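Local coordinates for GlcNAc Inducible Gene 2, GIG2 (PDB 6AKZ), which binds an iron ion and is probably an oxygenase of the DUF1479 family, within the cupin clan, at residues A[37-42]-A[285-290]; A[41-46]-A[328-333]; A[292-297]-A[301-306]. All coordinates share one frame; numbering follows the deposited sequence.

Contact 1 of 3, residues A[37-42]-A[285-290]; sequences ASWKRL and IMLRPF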
loop_
_atom_site.group_PDB
_atom_site.type_symbol
_atom_site.label_atom_id
_atom_site.label_comp_id
_atom_site.label_asym_id
_atom_site.label_seq_id
_atom_site.Cartn_x
_atom_site.Cartn_y
_atom_site.Cartn_z
ATOM N N ALA A 37 -16.106 -24.414 -7.020
ATOM C CA ALA A 37 -15.440 -24.752 -8.258
ATOM C C ALA A 37 -14.296 -23.797 -8.540
ATOM O O ALA A 37 -13.235 -24.241 -9.000
ATOM C CB ALA A 37 -16.374 -24.762 -9.426
ATOM N N SER A 38 -14.526 -22.521 -8.208
ATOM C CA SER A 38 -13.561 -21.448 -8.520
ATOM C C SER A 38 -12.264 -21.624 -7.683
ATOM O O SER A 38 -11.176 -21.290 -8.172
ATOM C CB SER A 38 -14.192 -20.065 -8.291
ATOM O OG SER A 38 -14.191 -19.679 -6.920
ATOM N N TRP A 39 -12.417 -22.064 -6.439
ATOM C CA TRP A 39 -11.318 -22.374 -5.535
ATOM C C TRP A 39 -10.445 -23.498 -6.044
ATOM O O TRP A 39 -9.212 -23.444 -5.975
ATOM C CB TRP A 39 -11.834 -22.749 -4.152
ATOM C CG TRP A 39 -10.712 -23.248 -3.189
ATOM C CD1 TRP A 39 -10.368 -24.556 -2.909
ATOM C CD2 TRP A 39 -9.799 -22.432 -2.416
ATOM N NE1 TRP A 39 -9.335 -24.592 -1.985
ATOM C CE2 TRP A 39 -8.953 -23.304 -1.691
ATOM C CE3 TRP A 39 -9.591 -21.051 -2.296
ATOM C CZ2 TRP A 39 -7.954 -22.836 -0.833
ATOM C CZ3 TRP A 39 -8.617 -20.607 -1.399
ATOM C CH2 TRP A 39 -7.807 -21.479 -0.699
ATOM N N LYS A 40 -11.086 -24.523 -6.613
ATOM C CA LYS A 40 -10.344 -25.582 -7.264
ATOM C C LYS A 40 -9.570 -25.132 -8.530
ATOM O O LYS A 40 -8.402 -25.471 -8.684
ATOM C CB LYS A 40 -11.334 -26.690 -7.565
ATOM C CG LYS A 40 -11.766 -27.342 -6.271
ATOM C CD LYS A 40 -12.871 -28.341 -6.525
ATOM C CE LYS A 40 -13.371 -28.832 -5.190
ATOM N NZ LYS A 40 -14.511 -29.754 -5.522
ATOM N N ARG A 41 -10.208 -24.397 -9.412
ATOM C CA ARG A 41 -9.527 -23.750 -10.569
ATOM C C ARG A 41 -8.314 -22.870 -10.085
ATOM O O ARG A 41 -7.255 -22.855 -10.715
ATOM C CB ARG A 41 -10.430 -22.833 -11.352
ATOM C CG ARG A 41 -11.676 -23.475 -11.956
ATOM C CD ARG A 41 -12.234 -22.620 -13.105
ATOM N NE ARG A 41 -12.665 -21.292 -12.637
ATOM C CZ ARG A 41 -13.855 -21.003 -12.144
ATOM N NH1 ARG A 41 -14.800 -21.959 -12.026
ATOM N NH2 ARG A 41 -14.113 -19.757 -11.763
ATOM N N LEU A 42 -8.533 -22.131 -9.020
ATOM C CA LEU A 42 -7.535 -21.226 -8.478
ATOM C C LEU A 42 -6.233 -21.962 -8.066
ATOM O O LEU A 42 -5.136 -21.558 -8.456
ATOM C CB LEU A 42 -8.083 -20.443 -7.299
ATOM C CG LEU A 42 -7.069 -19.558 -6.564
ATOM C CD1 LEU A 42 -6.572 -18.441 -7.516
ATOM C CD2 LEU A 42 -7.680 -18.964 -5.344
ATOM N N ILE A 285 -6.271 -15.413 -0.818
ATOM C CA ILE A 285 -6.356 -14.794 0.504
ATOM C C ILE A 285 -7.813 -14.625 0.864
ATOM O O ILE A 285 -8.182 -15.020 1.977
ATOM C CB ILE A 285 -5.593 -13.471 0.591
ATOM C CG1 ILE A 285 -4.084 -13.810 0.590
ATOM C CG2 ILE A 285 -5.869 -12.663 1.843
ATOM C CD1 ILE A 285 -3.137 -12.709 0.192
ATOM N N MET A 286 -8.586 -13.999 -0.019
ATOM C CA MET A 286 -9.992 -13.704 0.311
ATOM C C MET A 286 -10.816 -14.934 0.556
ATOM O O MET A 286 -11.729 -14.883 1.344
ATOM C CB MET A 286 -10.673 -12.813 -0.715
ATOM C CG MET A 286 -10.026 -11.420 -0.798
ATOM S SD MET A 286 -9.681 -10.528 0.763
ATOM C CE MET A 286 -11.321 -10.402 1.473
ATOM N N LEU A 287 -10.565 -15.981 -0.205
ATOM C CA LEU A 287 -11.265 -17.240 -0.002
ATOM C C LEU A 287 -10.702 -18.159 1.053
ATOM O O LEU A 287 -11.393 -19.110 1.468
ATOM C CB LEU A 287 -11.368 -18.010 -1.323
ATOM C CG LEU A 287 -12.166 -17.353 -2.446
ATOM C CD1 LEU A 287 -12.151 -18.152 -3.716
ATOM C CD2 LEU A 287 -13.592 -17.119 -2.062
ATOM N N ARG A 288 -9.487 -17.929 1.502
ATOM C CA ARG A 288 -8.879 -18.809 2.507
ATOM C C ARG A 288 -9.702 -19.077 3.820
ATOM O O ARG A 288 -9.683 -20.222 4.289
ATOM C CB ARG A 288 -7.462 -18.414 2.817
ATOM C CG ARG A 288 -6.674 -19.444 3.612
ATOM C CD ARG A 288 -6.475 -20.758 2.922
ATOM N NE ARG A 288 -5.524 -21.592 3.709
ATOM C CZ ARG A 288 -5.289 -22.879 3.503
ATOM N NH1 ARG A 288 -5.951 -23.532 2.575
ATOM N NH2 ARG A 288 -4.346 -23.494 4.243
ATOM N N PRO A 289 -10.409 -18.069 4.376
ATOM C CA PRO A 289 -11.266 -18.344 5.543
ATOM C C PRO A 289 -12.343 -19.345 5.279
ATOM O O PRO A 289 -12.768 -19.989 6.233
ATOM C CB PRO A 289 -11.822 -16.964 5.941
ATOM C CG PRO A 289 -10.828 -15.987 5.347
ATOM C CD PRO A 289 -10.422 -16.623 4.046
ATOM N N PHE A 290 -12.751 -19.520 4.021
ATOM C CA PHE A 290 -13.739 -20.476 3.629
ATOM C C PHE A 290 -13.144 -21.849 3.242
ATOM O O PHE A 290 -13.905 -22.857 3.140
ATOM C CB PHE A 290 -14.538 -19.973 2.441
ATOM C CG PHE A 290 -15.200 -18.635 2.693
ATOM C CD1 PHE A 290 -14.522 -17.423 2.461
ATOM C CD2 PHE A 290 -16.455 -18.574 3.201
ATOM C CE1 PHE A 290 -15.113 -16.225 2.740
ATOM C CE2 PHE A 290 -17.058 -17.355 3.469
ATOM C CZ PHE A 290 -16.393 -16.174 3.211
#
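Trp-39 and Leu-287 carry the apolar share of this contact between helix 32-56 and the C-terminal part of helix 278-287 with the residues that follow. The six-membered part of the indole does the touching: CE3 of Trp-39 lies 3.7 Å from CB of Leu-287, and CZ3 of Trp-39 is almost as close to that carbon. The two side chains run past each other in opposite senses, which takes CD1 of Leu-287 back to the first helix, 4.1 Å from OG of Ser-38. That hydroxyl is a van der Waals neighbour, its hydrogen bond being made within its own helix to the carbonyl of Val-35. This is buried helix packing away from the iron site, and Phe-291 also stacks on the indole.

The second kind of contact is between the indole and a charged chain. Arg-288 bends at chi2 (63°), and its CD comes 3.9 Å from CH2 of Trp-39. Beyond the bend the guanidinium presents its edge, with NH1 of Arg-288 4.0 Å from CZ2 of Trp-39. The planes of the two groups are 15° apart, but the guanidinium is not stacked over the ring. Its NE bonds the carbonyl of Phe-327 and its NH2 an aspartate of the following loop. Those partners hold its rotation, and its charge is probably balanced mainly by that aspartate; what joins the two segments is dispersion and shape.

Contact 2 of 3, residues A[41-46]-A[328-333]; sequences RLLVEI and YPHLHQ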
loop_
_atom_site.group_PDB
_atom_site.type_symbol
_atom_site.label_atom_id
_atom_site.label_comp_id
_atom_site.label_asym_id
_atom_site.label_seq_id
_atom_site.Cartn_x
_atom_site.Cartn_y
_atom_site.Cartn_z
ATOM N N ARG A 41 -10.208 -24.397 -9.412
ATOM C CA ARG A 41 -9.527 -23.750 -10.569
ATOM C C ARG A 41 -8.314 -22.870 -10.085
ATOM O O ARG A 41 -7.255 -22.855 -10.715
ATOM C CB ARG A 41 -10.430 -22.833 -11.352
ATOM C CG ARG A 41 -11.676 -23.475 -11.956
ATOM C CD ARG A 41 -12.234 -22.620 -13.105
ATOM N NE ARG A 41 -12.665 -21.292 -12.637
ATOM C CZ ARG A 41 -13.855 -21.003 -12.144
ATOM N NH1 ARG A 41 -14.800 -21.959 -12.026
ATOM N NH2 ARG A 41 -14.113 -19.757 -11.763
ATOM N N LEU A 42 -8.533 -22.131 -9.020
ATOM C CA LEU A 42 -7.535 -21.226 -8.478
ATOM C C LEU A 42 -6.233 -21.962 -8.066
ATOM O O LEU A 42 -5.136 -21.558 -8.456
ATOM C CB LEU A 42 -8.083 -20.443 -7.299
ATOM C CG LEU A 42 -7.069 -19.558 -6.564
ATOM C CD1 LEU A 42 -6.572 -18.441 -7.516
ATOM C CD2 LEU A 42 -7.680 -18.964 -5.344
ATOM N N LEU A 43 -6.387 -23.028 -7.291
ATOM C CA LEU A 43 -5.274 -23.804 -6.867
ATOM C C LEU A 43 -4.489 -24.415 -7.996
ATOM O O LEU A 43 -3.248 -24.407 -7.940
ATOM C CB LEU A 43 -5.714 -24.866 -5.859
ATOM C CG LEU A 43 -6.212 -24.442 -4.494
ATOM C CD1 LEU A 43 -6.410 -25.682 -3.635
ATOM C CD2 LEU A 43 -5.336 -23.438 -3.738
ATOM N N VAL A 44 -5.171 -24.815 -9.062
ATOM C CA VAL A 44 -4.513 -25.389 -10.196
ATOM C C VAL A 44 -3.643 -24.287 -10.836
ATOM O O VAL A 44 -2.478 -24.500 -11.019
ATOM C CB VAL A 44 -5.524 -25.976 -11.198
ATOM C CG1 VAL A 44 -4.844 -26.309 -12.526
ATOM C CG2 VAL A 44 -6.226 -27.191 -10.563
ATOM N N GLU A 45 -4.215 -23.091 -11.017
ATOM C CA GLU A 45 -3.496 -21.925 -11.607
ATOM C C GLU A 45 -2.342 -21.483 -10.711
ATOM O O GLU A 45 -1.261 -21.116 -11.251
ATOM C CB GLU A 45 -4.385 -20.712 -11.882
ATOM C CG GLU A 45 -5.390 -20.949 -13.008
ATOM C CD GLU A 45 -4.746 -21.572 -14.241
ATOM O OE1 GLU A 45 -3.888 -20.879 -14.851
ATOM O OE2 GLU A 45 -5.009 -22.773 -14.533
ATOM N N ILE A 46 -2.580 -21.451 -9.403
ATOM C CA ILE A 46 -1.527 -21.088 -8.463
ATOM C C ILE A 46 -0.306 -22.031 -8.639
ATOM O O ILE A 46 0.852 -21.563 -8.754
ATOM C CB ILE A 46 -2.016 -21.022 -7.026
ATOM C CG1 ILE A 46 -2.751 -19.691 -6.809
ATOM C CG2 ILE A 46 -0.928 -21.214 -6.022
ATOM C CD1 ILE A 46 -3.294 -19.484 -5.377
ATOM N N TYR A 328 -1.334 -19.792 5.076
ATOM C CA TYR A 328 -1.471 -19.480 3.638
ATOM C C TYR A 328 -0.346 -20.203 2.847
ATOM O O TYR A 328 0.447 -19.595 2.073
ATOM C CB TYR A 328 -1.441 -17.961 3.437
ATOM C CG TYR A 328 -2.607 -17.261 4.076
ATOM C CD1 TYR A 328 -2.641 -16.957 5.456
ATOM C CD2 TYR A 328 -3.688 -16.907 3.322
ATOM C CE1 TYR A 328 -3.740 -16.293 6.026
ATOM C CE2 TYR A 328 -4.820 -16.345 3.874
ATOM C CZ TYR A 328 -4.840 -15.964 5.213
ATOM O OH TYR A 328 -6.008 -15.357 5.687
ATOM N N PRO A 329 -0.256 -21.535 3.024
ATOM C CA PRO A 329 0.973 -22.206 2.496
ATOM C C PRO A 329 1.168 -22.241 0.979
ATOM O O PRO A 329 2.316 -22.310 0.535
ATOM C CB PRO A 329 0.845 -23.648 3.010
ATOM C CG PRO A 329 -0.654 -23.837 3.083
ATOM C CD PRO A 329 -1.196 -22.514 3.575
ATOM N N HIS A 330 0.105 -22.143 0.194
ATOM C CA HIS A 330 0.205 -22.148 -1.227
ATOM C C HIS A 330 0.850 -20.867 -1.742
ATOM O O HIS A 330 1.258 -20.837 -2.869
ATOM C CB HIS A 330 -1.163 -22.272 -1.902
ATOM C CG HIS A 330 -1.891 -23.545 -1.582
ATOM N ND1 HIS A 330 -2.607 -23.719 -0.418
ATOM C CD2 HIS A 330 -2.054 -24.683 -2.297
ATOM C CE1 HIS A 330 -3.160 -24.915 -0.410
ATOM N NE2 HIS A 330 -2.838 -25.527 -1.530
ATOM N N LEU A 331 0.887 -19.823 -0.931
ATOM C CA LEU A 331 1.554 -18.592 -1.342
ATOM C C LEU A 331 3.072 -18.689 -1.336
ATOM O O LEU A 331 3.730 -17.961 -2.065
ATOM C CB LEU A 331 1.094 -17.398 -0.471
ATOM C CG LEU A 331 -0.390 -17.062 -0.480
ATOM C CD1 LEU A 331 -0.581 -15.881 0.461
ATOM C CD2 LEU A 331 -0.990 -16.800 -1.873
ATOM N N HIS A 332 3.642 -19.554 -0.501
ATOM C CA HIS A 332 5.031 -19.459 -0.220
ATOM C C HIS A 332 5.937 -19.723 -1.419
ATOM O O HIS A 332 6.943 -19.077 -1.556
ATOM C CB HIS A 332 5.367 -20.265 0.997
ATOM C CG HIS A 332 4.696 -19.713 2.235
ATOM N ND1 HIS A 332 5.176 -19.911 3.515
ATOM C CD2 HIS A 332 3.583 -18.941 2.374
ATOM C CE1 HIS A 332 4.381 -19.308 4.382
ATOM N NE2 HIS A 332 3.412 -18.703 3.714
ATOM N N GLN A 333 5.493 -20.547 -2.347
ATOM C CA GLN A 333 6.277 -20.916 -3.492
ATOM C C GLN A 333 6.557 -19.702 -4.403
ATOM O O GLN A 333 7.532 -19.659 -5.131
ATOM C CB GLN A 333 5.457 -21.905 -4.299
ATOM C CG GLN A 333 6.180 -22.400 -5.520
ATOM C CD GLN A 333 5.465 -23.538 -6.226
ATOM O OE1 GLN A 333 4.228 -23.626 -6.270
ATOM N NE2 GLN A 333 6.253 -24.392 -6.801
#
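The imidazole of His-330 lies against Leu-43, and this is the close-packed part of the contact. One methyl, CD2 of Leu-43, sits over a ring face in a CH-pi contact, 3.9 Å from the centroid of the His-330 ring and 14° off its normal. It is shifted toward the rim, so that CD2 of His-330 is the nearest ring atom at 3.8 Å. The other methyl, CD1 of Leu-43, reaches NE2 of the same histidine at 4.1 Å. Leucine and histidine side chains cross at about a right angle. The ring's rotation is further restrained by a hydrogen bond between its ND1 and OH of Tyr-284, on helix 278-287.

One turn further along the helix the fit is looser. Ile-46 has its CG2 anti to the backbone N, and this branch extends to the loop, where it meets the carbonyl O of His-330 at 3.9 Å. Between the side chains themselves the gap is wider, with CG2 of Ile-46 4.3 Å from CB of His-330. Farther off still, OE1 of Gln-333 stays 4.7 Å from O of Ile-46, and this side chain packs instead on Asn-47, Phe-50 and Ala-54 of the following turns. Both aliphatic residues are buried, whereas His-330 and Gln-333 remain partly accessible to solvent.

Here a long N-terminal-region helix, 32-56, packs against the loop joining strands 322-323 and 336-337. It is peripheral packing in this cupin-clan protein, away from the iron site.

Contact 3 of 3, residues A[292-297]-A[301-306]; sequences WKDPES and DDYEID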
loop_
_atom_site.group_PDB
_atom_site.type_symbol
_atom_site.label_atom_id
_atom_site.label_comp_id
_atom_site.label_asym_id
_atom_site.label_seq_id
_atom_site.Cartn_x
_atom_site.Cartn_y
_atom_site.Cartn_z
ATOM N N TRP A 292 -9.913 -23.207 4.517
ATOM C CA TRP A 292 -8.732 -23.148 5.345
ATOM C C TRP A 292 -8.280 -24.554 5.662
ATOM O O TRP A 292 -7.148 -24.702 6.078
ATOM C CB TRP A 292 -8.950 -22.387 6.685
ATOM C CG TRP A 292 -10.005 -22.990 7.567
ATOM C CD1 TRP A 292 -11.336 -22.704 7.559
ATOM C CD2 TRP A 292 -9.819 -24.016 8.574
ATOM N NE1 TRP A 292 -12.009 -23.495 8.471
ATOM C CE2 TRP A 292 -11.105 -24.309 9.111
ATOM C CE3 TRP A 292 -8.706 -24.728 9.053
ATOM C CZ2 TRP A 292 -11.293 -25.247 10.133
ATOM C CZ3 TRP A 292 -8.893 -25.668 10.047
ATOM C CH2 TRP A 292 -10.188 -25.918 10.579
ATOM N N LYS A 293 -9.161 -25.549 5.515
ATOM C CA LYS A 293 -8.810 -26.967 5.805
ATOM C C LYS A 293 -8.307 -27.694 4.585
ATOM O O LYS A 293 -9.055 -27.956 3.663
ATOM C CB LYS A 293 -10.014 -27.671 6.385
ATOM C CG LYS A 293 -9.704 -29.038 6.960
ATOM C CD LYS A 293 -9.820 -29.068 8.474
ATOM C CE LYS A 293 -9.106 -30.276 9.081
ATOM N NZ LYS A 293 -9.595 -31.613 8.617
ATOM N N ASP A 294 -7.009 -27.978 4.527
ATOM C CA ASP A 294 -6.455 -28.687 3.372
ATOM C C ASP A 294 -6.728 -30.174 3.565
ATOM O O ASP A 294 -6.571 -30.662 4.671
ATOM C CB ASP A 294 -4.956 -28.432 3.271
ATOM C CG ASP A 294 -4.665 -26.946 3.134
ATOM O OD1 ASP A 294 -5.271 -26.357 2.204
ATOM O OD2 ASP A 294 -4.026 -26.395 4.032
ATOM N N PRO A 295 -7.172 -30.863 2.528
ATOM C CA PRO A 295 -7.523 -32.271 2.737
ATOM C C PRO A 295 -6.331 -33.188 2.839
ATOM O O PRO A 295 -5.342 -33.058 2.095
ATOM C CB PRO A 295 -8.289 -32.634 1.474
ATOM C CG PRO A 295 -7.895 -31.654 0.446
ATOM C CD PRO A 295 -7.571 -30.402 1.184
ATOM N N GLU A 296 -6.487 -34.220 3.665
ATOM C CA GLU A 296 -5.468 -35.284 3.798
ATOM C C GLU A 296 -5.123 -35.985 2.493
ATOM O O GLU A 296 -3.983 -36.348 2.288
ATOM C CB GLU A 296 -5.905 -36.310 4.834
ATOM C CG GLU A 296 -6.158 -35.692 6.200
ATOM C CD GLU A 296 -5.594 -36.512 7.341
ATOM O OE1 GLU A 296 -5.715 -37.757 7.296
ATOM O OE2 GLU A 296 -5.027 -35.908 8.279
ATOM N N SER A 297 -6.082 -36.116 1.589
ATOM C CA SER A 297 -5.810 -36.754 0.314
ATOM C C SER A 297 -4.762 -36.013 -0.538
ATOM O O SER A 297 -4.067 -36.648 -1.311
ATOM C CB SER A 297 -7.097 -36.922 -0.474
ATOM O OG SER A 297 -7.595 -35.656 -0.881
ATOM N N ASP A 301 -9.781 -31.724 -5.595
ATOM C CA ASP A 301 -11.210 -31.959 -5.701
ATOM C C ASP A 301 -11.903 -32.315 -4.361
ATOM O O ASP A 301 -13.124 -32.256 -4.278
ATOM C CB ASP A 301 -11.525 -32.944 -6.809
ATOM C CG ASP A 301 -12.996 -32.947 -7.153
ATOM O OD1 ASP A 301 -13.489 -31.949 -7.755
ATOM O OD2 ASP A 301 -13.677 -33.937 -6.774
ATOM N N ASP A 302 -11.146 -32.530 -3.285
ATOM C CA ASP A 302 -11.716 -32.806 -1.970
ATOM C C ASP A 302 -11.883 -31.610 -1.025
ATOM O O ASP A 302 -12.356 -31.797 0.092
ATOM C CB ASP A 302 -10.839 -33.842 -1.222
ATOM C CG ASP A 302 -10.876 -35.250 -1.853
ATOM O OD1 ASP A 302 -11.823 -35.595 -2.580
ATOM O OD2 ASP A 302 -9.917 -36.007 -1.633
ATOM N N TYR A 303 -11.462 -30.391 -1.397
ATOM C CA TYR A 303 -11.851 -29.187 -0.608
ATOM C C TYR A 303 -13.367 -29.026 -0.534
ATOM O O TYR A 303 -14.046 -29.238 -1.516
ATOM C CB TYR A 303 -11.278 -27.874 -1.241
ATOM C CG TYR A 303 -9.842 -27.657 -0.904
ATOM C CD1 TYR A 303 -9.482 -27.003 0.249
ATOM C CD2 TYR A 303 -8.851 -28.145 -1.734
ATOM C CE1 TYR A 303 -8.149 -26.823 0.567
ATOM C CE2 TYR A 303 -7.513 -27.974 -1.446
ATOM C CZ TYR A 303 -7.159 -27.301 -0.338
ATOM O OH TYR A 303 -5.805 -27.179 -0.066
ATOM N N GLU A 304 -13.853 -28.572 0.607
ATOM C CA GLU A 304 -15.257 -28.210 0.783
ATOM C C GLU A 304 -15.348 -26.950 1.599
ATOM O O GLU A 304 -14.637 -26.768 2.555
ATOM C CB GLU A 304 -16.018 -29.325 1.530
ATOM C CG GLU A 304 -16.153 -30.575 0.674
ATOM C CD GLU A 304 -16.872 -31.700 1.391
ATOM O OE1 GLU A 304 -16.221 -32.332 2.240
ATOM O OE2 GLU A 304 -18.073 -31.928 1.108
ATOM N N ILE A 305 -16.316 -26.127 1.263
ATOM C CA ILE A 305 -16.463 -24.814 1.854
ATOM C C ILE A 305 -16.811 -24.888 3.305
ATOM O O ILE A 305 -17.503 -25.824 3.724
ATOM C CB ILE A 305 -17.495 -23.979 1.057
ATOM C CG1 ILE A 305 -17.346 -22.503 1.403
ATOM C CG2 ILE A 305 -18.915 -24.465 1.335
ATOM C CD1 ILE A 305 -17.936 -21.595 0.354
ATOM N N ASP A 306 -16.279 -23.964 4.085
ATOM C CA ASP A 306 -16.579 -23.797 5.483
ATOM C C ASP A 306 -17.284 -22.437 5.646
ATOM O O ASP A 306 -16.617 -21.380 5.695
ATOM C CB ASP A 306 -15.309 -23.781 6.361
ATOM C CG ASP A 306 -15.578 -23.243 7.790
ATOM O OD1 ASP A 306 -16.695 -23.470 8.300
ATOM O OD2 ASP A 306 -14.712 -22.562 8.402
#
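Pro-295 lies over one face of the Tyr-303 ring, its CD 3.5 Å from the ring centroid and 15° off the normal, a CH-pi contact displaced toward the rim, near CZ and CE2. At the edge of the ring, OH of Tyr-303 donates a very short hydrogen bond of 2.5 Å to OD1 of Asp-294. Tyrosine and aspartate lie side by side and point the same way, with the carboxylate turned nearly perpendicular to the ring. Two more polar links stand toward the ends. OG of Ser-297 gives a very short bond, also 2.5 Å, to OD2 of Asp-302. NE1 of Trp-292 bonds OD2 of Asp-306 at 2.9 Å; the oxygen lies practically in the indole plane, but the N-H approaches from above the carboxylate plane, 39° out of it. With CG anti to its backbone N (chi1 165°), Asp-306 carries its carboxylate across to the indole.

These links close a surface loop between helix 278-287 and strand 322-323. The chain turns back on itself through three intervening residues, and the two arms run nearly antiparallel, yet the hydrogen bonds joining them are all made by side chains, unlike those of a beta hairpin.

A second layer sets these groups in place. Asp-294 uses its other oxygen, OD2, for a salt bridge to Arg-288, which should favour its charged form. OD2 of Asp-306 has a salt bridge to NZ of Lys-23 and a hydrogen bond with OG1 of Thr-309, and its OD1 takes the backbone N of Ile-308. At the turn, OG of Ser-297 accepts a hydrogen bond from N of Asn-299. Tyr-303 is the buried residue of the group: Trp-39 meets it edge-to-face, Leu-43 packs on it from helix 32-56, and His-330 touches it from another loop.

Overall arrangement
Contacts 1 and 2 are buried and both use helix 32-56, with Arg-41 and Leu-42 common to their segments; contact 3 lies at the surface, farther from the centre of the chain. Their chemistry follows that placing: the first two rely on apolar and ring packing, the third mainly on hydrogen bonds to carboxylates, with one proline-on-tyrosine contact. All three adjoin one another. Arg-288 of contact 1 packs on Pro-329 and Tyr-328 of contact 2, while Phe-290 O and Asp-306 N form a probable backbone hydrogen bond between contacts 1 and 3. Contact 2 meets contact 3 where CE1 of His-330 lies 3.5 Å from OH of Tyr-303.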